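Serine/threonine-protein phosphatase 2A regulatory subunit B'' subunit alpha (Homo sapiens, PDB 4I5J) binds calcium through its EF-hand region and, as a regulatory subunit, might modulate the substrate selectivity, activity and localisation of protein phosphatase 2A. Local coordinates at residues Ser14-Leu19 against Ser88-Thr93; Thr71-Arg74 against Lys79-Ser82; Ser139-Gln144 against Val177-Ser182; Glu193-Cys198 against Ile265-Phe270; Asp39-Asp42 against Gly46-Phe49. All blocks are in the same frame, centred on the assembly; numbering follows the deposited sequence.

Contact 1: residues Ser14-Leu19 against Ser88-Thr93; sequences SKFICL and SNFLQT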
# COMPACT_ATOMS: atom_id res chain seq x y z
N SER A 14 0.12 -25.10 2.90
CA SER A 14 1.38 -25.81 3.12
C SER A 14 1.93 -26.48 1.86
O SER A 14 3.13 -26.42 1.60
CB SER A 14 1.22 -26.84 4.24
OG SER A 14 1.10 -26.20 5.49
N LYS A 15 1.05 -27.11 1.07
CA LYS A 15 1.49 -27.74 -0.17
C LYS A 15 1.89 -26.70 -1.21
O LYS A 15 2.79 -26.91 -2.01
CB LYS A 15 0.41 -28.65 -0.74
CG LYS A 15 0.03 -29.86 0.13
CD LYS A 15 -1.25 -30.53 -0.43
CE LYS A 15 -1.84 -31.59 0.51
NZ LYS A 15 -3.12 -32.14 -0.04
N PHE A 16 1.19 -25.56 -1.22
CA PHE A 16 1.53 -24.51 -2.15
C PHE A 16 2.94 -23.99 -1.87
O PHE A 16 3.74 -23.79 -2.79
CB PHE A 16 0.54 -23.35 -2.05
CG PHE A 16 0.85 -22.20 -2.96
CD1 PHE A 16 0.48 -22.23 -4.29
CD2 PHE A 16 1.53 -21.08 -2.49
CE1 PHE A 16 0.76 -21.16 -5.13
CE2 PHE A 16 1.82 -20.01 -3.32
CZ PHE A 16 1.44 -20.05 -4.65
N ILE A 17 3.21 -23.75 -0.59
CA ILE A 17 4.52 -23.28 -0.16
C ILE A 17 5.60 -24.26 -0.63
O ILE A 17 6.57 -23.86 -1.25
CB ILE A 17 4.59 -23.13 1.37
CG1 ILE A 17 3.54 -22.14 1.89
CG2 ILE A 17 6.00 -22.74 1.80
CD1 ILE A 17 3.85 -20.70 1.64
N CYS A 18 5.41 -25.55 -0.35
CA CYS A 18 6.42 -26.56 -0.71
C CYS A 18 6.66 -26.59 -2.20
O CYS A 18 7.75 -26.93 -2.66
CB CYS A 18 6.00 -27.96 -0.24
SG CYS A 18 5.95 -28.16 1.55
N LEU A 19 5.64 -26.22 -2.96
CA LEU A 19 5.73 -26.29 -4.41
C LEU A 19 6.60 -25.17 -4.97
O LEU A 19 7.40 -25.40 -5.86
CB LEU A 19 4.33 -26.23 -5.01
CG LEU A 19 4.29 -26.33 -6.53
CD1 LEU A 19 5.03 -27.58 -6.96
CD2 LEU A 19 2.86 -26.38 -6.99
N SER A 88 -5.76 -15.68 3.27
CA SER A 88 -5.99 -14.87 2.07
C SER A 88 -6.88 -15.59 1.07
O SER A 88 -7.17 -16.77 1.23
CB SER A 88 -4.66 -14.55 1.40
OG SER A 88 -4.22 -15.66 0.63
N ASN A 89 -7.29 -14.90 0.01
CA ASN A 89 -8.01 -15.54 -1.09
C ASN A 89 -7.11 -15.87 -2.26
O ASN A 89 -7.58 -15.98 -3.40
CB ASN A 89 -9.20 -14.67 -1.57
CG ASN A 89 -8.74 -13.38 -2.23
OD1 ASN A 89 -7.57 -13.02 -2.15
ND2 ASN A 89 -9.66 -12.68 -2.88
N PHE A 90 -5.80 -16.01 -2.02
CA PHE A 90 -4.90 -16.21 -3.16
C PHE A 90 -5.13 -17.55 -3.86
O PHE A 90 -5.23 -17.61 -5.08
CB PHE A 90 -3.42 -16.07 -2.79
CG PHE A 90 -2.50 -16.21 -3.97
CD1 PHE A 90 -2.50 -15.24 -4.98
CD2 PHE A 90 -1.67 -17.31 -4.10
CE1 PHE A 90 -1.68 -15.37 -6.10
CE2 PHE A 90 -0.83 -17.43 -5.20
CZ PHE A 90 -0.84 -16.46 -6.21
N LEU A 91 -5.19 -18.63 -3.10
CA LEU A 91 -5.33 -19.93 -3.74
C LEU A 91 -6.67 -20.01 -4.44
O LEU A 91 -6.74 -20.50 -5.56
CB LEU A 91 -5.15 -21.07 -2.73
CG LEU A 91 -3.72 -21.19 -2.18
CD1 LEU A 91 -3.57 -22.42 -1.32
CD2 LEU A 91 -2.73 -21.22 -3.34
N GLN A 92 -7.73 -19.49 -3.81
CA GLN A 92 -9.04 -19.42 -4.48
C GLN A 92 -8.98 -18.60 -5.76
O GLN A 92 -9.56 -18.95 -6.77
CB GLN A 92 -10.11 -18.82 -3.56
CG GLN A 92 -11.40 -18.52 -4.28
CD GLN A 92 -12.24 -17.51 -3.54
OE1 GLN A 92 -11.82 -16.95 -2.52
NE2 GLN A 92 -13.43 -17.27 -4.05
N THR A 93 -8.24 -17.49 -5.73
CA THR A 93 -8.10 -16.67 -6.93
C THR A 93 -7.37 -17.44 -8.05
O THR A 93 -7.66 -17.27 -9.23
CB THR A 93 -7.35 -15.35 -6.62
OG1 THR A 93 -8.10 -14.58 -5.67
CG2 THR A 93 -7.18 -14.53 -7.88
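Framing Phe90 and Leu91, the two residues that meet Phe16, the carbonyl oxygen of Asn89, the N-cap residue, is gripped twice by Thr93: Thr93 OG1 donates to Asn89 O at 2.7 Å and Thr93 N at 2.9 Å, from opposite faces of the carbonyl plane. These bonds lie in the first turn of helix 90-97, which packs against helix 12-20, both within the EF-hand domain that opens this chain. Just before it, Ser88 makes an ST turn, its OG accepting from Phe90 N at 3.1 Å in a nearly straight bond of 164°.

Across the contact everything is apolar, and Phe16 carries it. With CG anti to the backbone N (chi1 178°), its ring reaches toward helix 90-97. Leu91 lays CD2 over one face, 3.9 Å from the centroid of the Phe16 ring, a CH-pi contact. Phe90 meets the CZ end of the same ring, the two planes turned 73° apart in an oblique pairing. Leu36 of helix 34-43 touches both phenylalanines and Ile85 of helix 82-86 touches Phe16 and Leu91, so the aromatic pair has further helices around it. Phe90 also sets an edge-to-face pair with Tyr109. At the point of closest approach, Phe16 CZ lies near the plane of the Phe90 ring, at its edge, 3.5 Å from Phe90 CE2.

Contact 2: residues Thr71-Arg74 against Lys79-Ser82; sequences TVNR and KITS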
# COMPACT_ATOMS: atom_id res chain seq x y z
N THR A 71 -1.30 -7.82 -0.14
CA THR A 71 -2.48 -8.37 0.49
C THR A 71 -2.17 -9.58 1.37
O THR A 71 -2.76 -9.76 2.44
CB THR A 71 -3.48 -8.78 -0.60
OG1 THR A 71 -3.89 -7.61 -1.31
CG2 THR A 71 -4.70 -9.46 -0.02
N VAL A 72 -1.25 -10.43 0.94
CA VAL A 72 -1.02 -11.69 1.64
C VAL A 72 0.01 -11.59 2.78
O VAL A 72 -0.20 -12.09 3.89
CB VAL A 72 -0.61 -12.80 0.64
CG1 VAL A 72 -0.29 -14.08 1.36
CG2 VAL A 72 -1.72 -13.01 -0.39
N ASN A 73 1.12 -10.92 2.52
CA ASN A 73 2.22 -10.87 3.48
C ASN A 73 2.03 -9.86 4.62
O ASN A 73 2.77 -8.89 4.74
CB ASN A 73 3.52 -10.59 2.74
CG ASN A 73 4.71 -10.63 3.64
OD1 ASN A 73 5.61 -9.80 3.53
ND2 ASN A 73 4.73 -11.60 4.55
N ARG A 74 1.05 -10.12 5.49
CA ARG A 74 0.63 -9.14 6.50
C ARG A 74 1.66 -8.80 7.59
O ARG A 74 1.53 -7.78 8.28
CB ARG A 74 -0.67 -9.62 7.15
CG ARG A 74 -1.84 -9.64 6.17
CD ARG A 74 -2.31 -8.23 5.86
NE ARG A 74 -2.68 -7.54 7.09
CZ ARG A 74 -3.83 -7.73 7.73
NH1 ARG A 74 -4.73 -8.59 7.26
NH2 ARG A 74 -4.08 -7.07 8.85
N LYS A 79 8.44 -12.38 3.45
CA LYS A 79 8.41 -13.84 3.37
C LYS A 79 6.99 -14.34 3.67
O LYS A 79 6.49 -14.20 4.79
CB LYS A 79 9.44 -14.46 4.33
CG LYS A 79 10.88 -14.00 4.06
CD LYS A 79 11.91 -14.77 4.87
CE LYS A 79 13.33 -14.31 4.54
NZ LYS A 79 14.38 -14.87 5.46
N ILE A 80 6.33 -14.90 2.66
CA ILE A 80 4.98 -15.38 2.84
C ILE A 80 4.95 -16.77 3.49
O ILE A 80 5.65 -17.69 3.05
CB ILE A 80 4.19 -15.33 1.50
CG1 ILE A 80 3.80 -13.88 1.21
CG2 ILE A 80 2.94 -16.22 1.55
CD1 ILE A 80 3.08 -13.70 -0.13
N THR A 81 4.15 -16.91 4.54
CA THR A 81 4.01 -18.17 5.27
C THR A 81 2.72 -18.87 4.86
O THR A 81 1.86 -18.28 4.19
CB THR A 81 3.93 -17.93 6.78
OG1 THR A 81 2.84 -17.03 7.04
CG2 THR A 81 5.23 -17.32 7.33
N SER A 82 2.57 -20.12 5.26
CA SER A 82 1.35 -20.85 4.95
C SER A 82 0.16 -20.23 5.67
O SER A 82 -0.97 -20.22 5.14
CB SER A 82 1.48 -22.33 5.32
OG SER A 82 1.67 -22.45 6.71
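The chain leaves helix 54-72 at Asn73 and comes back past itself a few residues later, bringing the CA of Asn73 to 5.3 Å from the CA of Ile80. Asn73 is the centre of an inverse gamma turn, in which Arg74 N bonds to Val72 O at 2.8 Å; the bend comes where the chain passes from the helix into the loop.

Ile80 does most of the touching. Its CD1 reaches Val72 CG1 at 3.7 Å, and its CG2 lies against the same methyl at 3.9 Å, so the isoleucine straddles one branch of the valine. The two side chains cross at about a right angle. Nearer the backbone, Ile80 CG1 rests on Asn73 CB at 3.6 Å.

The spacing from Asn73 through Gly78 and Ile80 to Glu84 fits a twelve-residue EF-hand loop, with Ile80 in the eighth place, and its backbone hydrogen bonds with Leu28 are consistent with the short pairing that joins two such loops. The calcium ion of the model sits elsewhere, in the loop of Asp200. Here Asn73 does its work by hydrogen bonds: OD1 takes Gly78 N, and ND2 reaches Glu84 OE1, linking the first and last places of the loop. A first torsion of -175° stretches the side chain away from its own N and carries the amide to these partners. Asn73 ND2 also comes within 3.1 Å of Lys79 O, but the angle is too poor for a hydrogen bond. Thr81, at the N-cap of helix 82-86, turns its OG1 to Glu84 N.

Contact 3: residues Ser139-Gln144 against Val177-Ser182; sequences SRYNDQ and VWFLIS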
# COMPACT_ATOMS: atom_id res chain seq x y z
N SER A 139 5.12 14.46 -4.34
CA SER A 139 4.40 15.55 -3.67
C SER A 139 3.36 16.20 -4.56
O SER A 139 2.45 16.86 -4.08
CB SER A 139 5.39 16.59 -3.17
OG SER A 139 6.10 16.10 -2.04
N ARG A 140 3.48 16.01 -5.87
CA ARG A 140 2.54 16.58 -6.83
C ARG A 140 1.50 15.58 -7.32
O ARG A 140 0.65 15.93 -8.14
CB ARG A 140 3.31 17.15 -8.02
CG ARG A 140 4.14 18.32 -7.62
CD ARG A 140 5.10 18.75 -8.70
NE ARG A 140 5.99 19.76 -8.15
CZ ARG A 140 7.27 19.57 -7.87
NH1 ARG A 140 7.86 18.42 -8.13
NH2 ARG A 140 7.97 20.56 -7.34
N TYR A 141 1.57 14.35 -6.83
CA TYR A 141 0.60 13.33 -7.19
C TYR A 141 -0.77 13.80 -6.76
O TYR A 141 -0.92 14.33 -5.66
CB TYR A 141 0.93 12.03 -6.45
CG TYR A 141 -0.04 10.88 -6.68
CD1 TYR A 141 0.01 10.13 -7.84
CD2 TYR A 141 -0.97 10.53 -5.71
CE1 TYR A 141 -0.85 9.07 -8.05
CE2 TYR A 141 -1.84 9.48 -5.91
CZ TYR A 141 -1.78 8.75 -7.08
OH TYR A 141 -2.63 7.69 -7.30
N ASN A 142 -1.77 13.61 -7.62
CA ASN A 142 -3.15 13.94 -7.26
C ASN A 142 -3.26 15.37 -6.75
O ASN A 142 -3.88 15.62 -5.71
CB ASN A 142 -3.67 12.96 -6.19
CG ASN A 142 -4.76 12.05 -6.71
OD1 ASN A 142 -4.49 11.04 -7.37
ND2 ASN A 142 -6.01 12.39 -6.39
N ASP A 143 -2.63 16.29 -7.47
CA ASP A 143 -2.65 17.71 -7.15
C ASP A 143 -2.28 18.01 -5.69
O ASP A 143 -3.06 18.65 -4.97
CB ASP A 143 -4.01 18.31 -7.50
CG ASP A 143 -4.32 18.21 -8.98
OD1 ASP A 143 -3.42 18.51 -9.80
OD2 ASP A 143 -5.45 17.82 -9.33
N GLN A 144 -1.11 17.54 -5.28
CA GLN A 144 -0.60 17.74 -3.92
C GLN A 144 -1.54 17.25 -2.82
O GLN A 144 -1.57 17.83 -1.73
CB GLN A 144 -0.26 19.21 -3.67
CG GLN A 144 1.00 19.66 -4.36
CD GLN A 144 1.03 21.15 -4.52
OE1 GLN A 144 0.23 21.72 -5.26
NE2 GLN A 144 1.95 21.81 -3.83
N VAL A 177 3.81 0.97 -6.35
CA VAL A 177 2.61 0.13 -6.27
C VAL A 177 1.98 0.15 -4.88
O VAL A 177 0.76 0.34 -4.75
CB VAL A 177 2.89 -1.33 -6.73
CG1 VAL A 177 1.60 -2.14 -6.69
CG2 VAL A 177 3.44 -1.34 -8.18
N TRP A 178 2.79 0.00 -3.84
CA TRP A 178 2.30 0.01 -2.45
C TRP A 178 1.77 1.36 -2.08
O TRP A 178 0.71 1.47 -1.46
CB TRP A 178 3.44 -0.33 -1.49
CG TRP A 178 3.82 -1.78 -1.52
CD1 TRP A 178 4.41 -2.45 -2.56
CD2 TRP A 178 3.63 -2.75 -0.48
NE1 TRP A 178 4.60 -3.76 -2.23
CE2 TRP A 178 4.13 -3.98 -0.97
CE3 TRP A 178 3.08 -2.70 0.80
CZ2 TRP A 178 4.12 -5.14 -0.21
CZ3 TRP A 178 3.06 -3.88 1.56
CH2 TRP A 178 3.58 -5.08 1.04
N PHE A 179 2.51 2.41 -2.42
CA PHE A 179 2.02 3.76 -2.23
C PHE A 179 0.68 3.96 -2.93
O PHE A 179 -0.30 4.35 -2.29
CB PHE A 179 3.00 4.82 -2.76
CG PHE A 179 2.40 6.18 -2.85
CD1 PHE A 179 2.27 6.96 -1.71
CD2 PHE A 179 1.91 6.67 -4.06
CE1 PHE A 179 1.68 8.22 -1.77
CE2 PHE A 179 1.32 7.93 -4.13
CZ PHE A 179 1.20 8.70 -2.99
N LEU A 180 0.62 3.71 -4.24
CA LEU A 180 -0.60 3.99 -4.99
C LEU A 180 -1.82 3.28 -4.39
O LEU A 180 -2.86 3.92 -4.17
CB LEU A 180 -0.45 3.64 -6.47
CG LEU A 180 -1.59 4.02 -7.42
CD1 LEU A 180 -1.14 3.96 -8.88
CD2 LEU A 180 -2.77 3.09 -7.30
N ILE A 181 -1.70 1.97 -4.15
CA ILE A 181 -2.82 1.20 -3.60
C ILE A 181 -3.26 1.76 -2.25
O ILE A 181 -4.46 1.85 -1.95
CB ILE A 181 -2.46 -0.29 -3.49
CG1 ILE A 181 -2.18 -0.86 -4.89
CG2 ILE A 181 -3.60 -1.07 -2.83
CD1 ILE A 181 -1.70 -2.29 -4.89
N SER A 182 -2.29 2.18 -1.44
CA SER A 182 -2.58 2.64 -0.09
C SER A 182 -3.18 4.04 -0.10
O SER A 182 -3.97 4.39 0.78
CB SER A 182 -1.30 2.62 0.74
OG SER A 182 -0.86 1.27 0.86
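Tyr141 enters this contact from the loop after helix 135-138 and ends against helix 173-184, two parts of the paired EF-hand region in which strands 133-134 and 170-171 form the short antiparallel link. From CB the side chain heads for the helix, its chi1 of 177° setting the ring opposite the backbone N. CG is 4.1 Å from Phe179 CE2, the first atom it meets. Further along one side, CD2 comes to 3.8 Å and CE2 to 3.9 Å from that same Phe179 CE2, which stands over the Tyr141 face, displaced toward the rim. Phe179 therefore drives its edge into the tyrosine face: a T-shaped pair with planes at 75° and centroids 5.3 Å apart. A serine in place of Tyr141 would probably leave the Phe179 edge without the aromatic face it meets and open a gap beside Leu180.

Other flanks of these side chains are lined by helix 112-125, where Lys121 and Leu125 touch Tyr141 and Ile118 touches Leu180. Phe179 also packs on Tyr194 of helix 189-199. Helix 173-184 is tied down within itself as well: Ser182 OG and Ser182 N grip Trp178 O from opposite faces of its plane, the hydroxyl bond being 2.8 Å from OG to O, and the same OG hydrogen-bonds Tyr70 OH. At the tip of the tyrosine, Tyr141 OH lies 3.8 Å from Leu180 CG, the branch carbon.

Contact 4: residues Glu193-Cys198 against Ile265-Phe270; sequences EYWFRC and IFYDTF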
# COMPACT_ATOMS: atom_id res chain seq x y z
N GLU A 193 -1.96 0.08 7.92
CA GLU A 193 -0.66 -0.10 8.56
C GLU A 193 0.37 0.80 7.90
O GLU A 193 1.22 1.41 8.58
CB GLU A 193 -0.20 -1.55 8.49
CG GLU A 193 1.21 -1.69 9.01
CD GLU A 193 1.52 -3.10 9.43
OE1 GLU A 193 0.62 -3.96 9.28
OE2 GLU A 193 2.67 -3.34 9.88
N TYR A 194 0.28 0.91 6.58
CA TYR A 194 1.19 1.71 5.78
C TYR A 194 1.17 3.17 6.27
O TYR A 194 2.23 3.75 6.53
CB TYR A 194 0.78 1.62 4.30
CG TYR A 194 1.66 2.33 3.29
CD1 TYR A 194 2.58 1.62 2.53
CD2 TYR A 194 1.54 3.69 3.07
CE1 TYR A 194 3.36 2.25 1.59
CE2 TYR A 194 2.32 4.34 2.11
CZ TYR A 194 3.24 3.60 1.38
OH TYR A 194 4.04 4.21 0.44
N TRP A 195 -0.02 3.75 6.42
CA TRP A 195 -0.11 5.13 6.90
C TRP A 195 0.23 5.25 8.37
O TRP A 195 0.75 6.27 8.81
CB TRP A 195 -1.47 5.76 6.59
CG TRP A 195 -1.70 5.77 5.14
CD1 TRP A 195 -2.64 5.06 4.45
CD2 TRP A 195 -0.93 6.47 4.16
NE1 TRP A 195 -2.50 5.29 3.11
CE2 TRP A 195 -1.46 6.15 2.90
CE3 TRP A 195 0.16 7.34 4.23
CZ2 TRP A 195 -0.96 6.69 1.71
CZ3 TRP A 195 0.67 7.87 3.05
CH2 TRP A 195 0.11 7.55 1.81
N PHE A 196 -0.03 4.19 9.13
CA PHE A 196 0.34 4.19 10.54
C PHE A 196 1.86 4.25 10.68
O PHE A 196 2.36 5.02 11.47
CB PHE A 196 -0.19 2.96 11.26
CG PHE A 196 0.09 2.97 12.73
CD1 PHE A 196 -0.86 3.46 13.62
CD2 PHE A 196 1.30 2.51 13.23
CE1 PHE A 196 -0.61 3.50 14.99
CE2 PHE A 196 1.57 2.55 14.60
CZ PHE A 196 0.62 3.04 15.48
N ARG A 197 2.59 3.45 9.90
CA ARG A 197 4.05 3.48 9.97
C ARG A 197 4.59 4.84 9.55
O ARG A 197 5.65 5.28 10.02
CB ARG A 197 4.62 2.43 9.01
CG ARG A 197 4.65 1.04 9.57
CD ARG A 197 4.72 0.00 8.45
NE ARG A 197 4.90 -1.31 9.03
CZ ARG A 197 6.02 -2.01 8.94
NH1 ARG A 197 7.06 -1.53 8.25
NH2 ARG A 197 6.10 -3.21 9.51
N CYS A 198 3.90 5.51 8.62
CA CYS A 198 4.35 6.85 8.23
C CYS A 198 4.11 7.86 9.34
O CYS A 198 4.95 8.73 9.59
CB CYS A 198 3.66 7.32 6.95
SG CYS A 198 4.15 6.41 5.51
N ILE A 265 -10.57 8.46 7.67
CA ILE A 265 -10.94 9.82 8.03
C ILE A 265 -9.85 10.46 8.88
O ILE A 265 -9.41 11.58 8.60
CB ILE A 265 -12.26 9.85 8.78
CG1 ILE A 265 -13.39 9.43 7.83
CG2 ILE A 265 -12.53 11.23 9.32
CD1 ILE A 265 -14.76 9.48 8.47
N PHE A 266 -9.42 9.73 9.91
CA PHE A 266 -8.28 10.10 10.75
C PHE A 266 -7.09 10.50 9.87
O PHE A 266 -6.59 11.63 9.94
CB PHE A 266 -7.92 8.90 11.63
CG PHE A 266 -6.80 9.14 12.61
CD1 PHE A 266 -7.04 9.76 13.83
CD2 PHE A 266 -5.51 8.71 12.34
CE1 PHE A 266 -6.02 9.95 14.74
CE2 PHE A 266 -4.49 8.91 13.25
CZ PHE A 266 -4.74 9.53 14.44
N TYR A 267 -6.68 9.60 8.99
CA TYR A 267 -5.55 9.86 8.10
C TYR A 267 -5.69 11.11 7.20
O TYR A 267 -4.77 11.92 7.10
CB TYR A 267 -5.26 8.60 7.25
CG TYR A 267 -4.71 7.43 8.07
CD1 TYR A 267 -5.05 6.13 7.76
CD2 TYR A 267 -3.83 7.65 9.13
CE1 TYR A 267 -4.55 5.07 8.48
CE2 TYR A 267 -3.33 6.59 9.87
CZ TYR A 267 -3.69 5.30 9.55
OH TYR A 267 -3.19 4.24 10.26
N ASP A 268 -6.83 11.26 6.54
CA ASP A 268 -7.08 12.45 5.72
C ASP A 268 -6.94 13.73 6.53
O ASP A 268 -6.35 14.71 6.09
CB ASP A 268 -8.47 12.39 5.09
CG ASP A 268 -8.60 11.29 4.05
OD1 ASP A 268 -7.56 10.89 3.46
OD2 ASP A 268 -9.74 10.84 3.81
N THR A 269 -7.50 13.69 7.73
CA THR A 269 -7.51 14.82 8.62
C THR A 269 -6.08 15.29 8.90
O THR A 269 -5.83 16.48 9.01
CB THR A 269 -8.22 14.44 9.93
OG1 THR A 269 -9.58 14.10 9.64
CG2 THR A 269 -8.18 15.57 10.94
N PHE A 270 -5.13 14.36 8.97
CA PHE A 270 -3.73 14.71 9.26
C PHE A 270 -2.80 14.94 8.08
O PHE A 270 -1.73 15.55 8.25
CB PHE A 270 -3.09 13.72 10.23
CG PHE A 270 -3.65 13.83 11.62
CD1 PHE A 270 -4.50 12.86 12.12
CD2 PHE A 270 -3.35 14.93 12.41
CE1 PHE A 270 -5.03 12.98 13.40
CE2 PHE A 270 -3.88 15.07 13.67
CZ PHE A 270 -4.72 14.09 14.17
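The ring of Tyr267 lies flat against the CB of Trp195. That CB stands 3.6 Å from the centroid, only 6° off the ring normal, so the CH-pi contact falls almost over the centre of the face. Past the ring, Tyr267 OH lies 3.4 Å from Phe196 CB, at the edge of the phenylalanine ring. The backbone Phe196 N is equally near that oxygen, yet its angle is poor; the hydroxyl has a weak hydrogen bond with Ile192 O instead. A leucine in place of Tyr267 would probably leave Ile192 O without that weak partner and the Trp195 CB without its flat cover.

A second shell surrounds these groups. The Trp195 indole turns aside to bond through NE1 to Ser182 O, and Tyr194 CD2 sits over its centre, 3.8 Å above the plane. Leu257 of helix 254-260 touches both Phe196 and Tyr267. Within helix 189-199, Arg197 NE forms a salt bridge with Glu193 OE2 at 3.1 Å.

Helix 189-199 is the entering helix of the EF-hand whose calcium-binding loop starts at Asp200 and ends with the ligand Glu211, and the Phe196 side chain comes about 7 Å from the ion at its nearest atom. The hand is thus joined to helix 263-271 chiefly by shape and dispersion, with one weak polar bond at the edge of a mostly aromatic interface.

Contact 5: residues Asp39-Asp42 against Gly46-Phe49; sequences DVVD and GLTF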
# COMPACT_ATOMS: atom_id res chain seq x y z
N ASP A 39 4.37 -18.61 -15.86
CA ASP A 39 3.45 -19.64 -16.29
C ASP A 39 2.06 -19.06 -16.56
O ASP A 39 1.45 -19.36 -17.59
CB ASP A 39 3.39 -20.75 -15.25
CG ASP A 39 2.81 -22.02 -15.80
OD1 ASP A 39 3.30 -22.47 -16.86
OD2 ASP A 39 1.86 -22.57 -15.20
N VAL A 40 1.56 -18.23 -15.65
CA VAL A 40 0.25 -17.61 -15.84
C VAL A 40 0.21 -16.74 -17.10
O VAL A 40 -0.74 -16.81 -17.88
CB VAL A 40 -0.17 -16.78 -14.63
CG1 VAL A 40 -1.29 -15.81 -15.01
CG2 VAL A 40 -0.59 -17.69 -13.45
N VAL A 41 1.25 -15.94 -17.31
CA VAL A 41 1.32 -15.06 -18.47
C VAL A 41 1.49 -15.85 -19.77
O VAL A 41 0.98 -15.45 -20.82
CB VAL A 41 2.48 -14.03 -18.34
CG1 VAL A 41 2.63 -13.22 -19.62
CG2 VAL A 41 2.22 -13.10 -17.17
N ASP A 42 2.17 -16.98 -19.70
CA ASP A 42 2.39 -17.79 -20.90
C ASP A 42 1.16 -18.59 -21.30
O ASP A 42 0.99 -18.94 -22.47
CB ASP A 42 3.59 -18.72 -20.73
CG ASP A 42 4.90 -17.97 -20.67
OD1 ASP A 42 4.91 -16.75 -20.98
OD2 ASP A 42 5.93 -18.59 -20.31
N GLY A 46 -5.84 -14.25 -21.76
CA GLY A 46 -5.93 -12.81 -21.61
C GLY A 46 -4.57 -12.13 -21.58
O GLY A 46 -4.48 -10.91 -21.70
N LEU A 47 -3.50 -12.92 -21.46
CA LEU A 47 -2.18 -12.36 -21.16
C LEU A 47 -1.14 -12.73 -22.18
O LEU A 47 -0.01 -12.25 -22.12
CB LEU A 47 -1.71 -12.81 -19.78
CG LEU A 47 -2.62 -12.40 -18.61
CD1 LEU A 47 -2.17 -13.01 -17.29
CD2 LEU A 47 -2.64 -10.88 -18.50
N THR A 48 -1.50 -13.59 -23.13
CA THR A 48 -0.49 -14.09 -24.05
C THR A 48 0.08 -13.03 -25.00
O THR A 48 1.19 -13.20 -25.49
CB THR A 48 -0.96 -15.35 -24.80
OG1 THR A 48 -2.28 -15.14 -25.32
CG2 THR A 48 -0.97 -16.56 -23.85
N PHE A 49 -0.63 -11.93 -25.23
CA PHE A 49 -0.02 -10.83 -25.98
C PHE A 49 1.26 -10.32 -25.32
O PHE A 49 2.12 -9.75 -25.98
CB PHE A 49 -1.01 -9.66 -26.12
CG PHE A 49 -1.27 -8.91 -24.82
CD1 PHE A 49 -0.67 -7.68 -24.57
CD2 PHE A 49 -2.13 -9.43 -23.87
CE1 PHE A 49 -0.91 -7.00 -23.38
CE2 PHE A 49 -2.38 -8.76 -22.68
CZ PHE A 49 -1.77 -7.54 -22.43
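Apolar packing between Leu47 and two valines closes the turn after helix 34-43. Leu47 CD1 touches Val40 CG1 at 3.7 Å, the two side chains crossing obliquely. Its CB faces Val41, lying 3.9 Å from Val41 O and 4.4 Å from Val41 CG1. Because Leu47 CG sits anti to its own carbonyl carbon (chi1 -60°), the branch runs back along the helix to Val40. Tyr60 of helix 54-72 touches both Val41 and Leu47, and Ile61 adds to the cover on Val41.

This is the interhelical connection between helix 34-43 and helix 54-72 in the EF-hand region: the first helix stops, the chain doubles back, and a short 3-10 segment at Thr48-Phe49 leads on toward the second. Pro45 falls four residues after Val41 and has no N-H to continue the helical bonding to Val41 O.

The second kind of contact brings methyl carbon to carbonyl oxygen. Thr48 CG2 packs against the last turn of the helix, 3.4 Å from Asp42 O and 3.8 Å from Val41 O. No hydrogen bond spans the two segments; the polar links go to neighbours. Thr48 OG1 bonds weakly to Pro45 O, Asp42 O weakly to Lys51 NZ, and Gly46 N to His44 ND1.

Overall arrangement
Contacts 1, 2 and 5 belong to the first EF-hand domain. Contact 2 is nested in the chain loop closed by contact 1 and touches it through Ser88 on Val72 and Ile17 on Ile80; contact 5 is nested there too, about 20 Å from contact 1 between centres. Contacts 3 and 4 lie nearer the centre of the chain and share a border, where successive helices 173-184 and 189-199 meet through Ser182 and Trp195. Their touching residues are all buried, whereas contact 1 has the partly exposed Leu91, contact 2 the exposed Lys79, and contact 5 the partly exposed Asp42 and Thr48. Aromatic rings dominate 1, 3 and 4, which join distant elements; aliphatic groups and backbone turns dominate the local contacts 2 and 5.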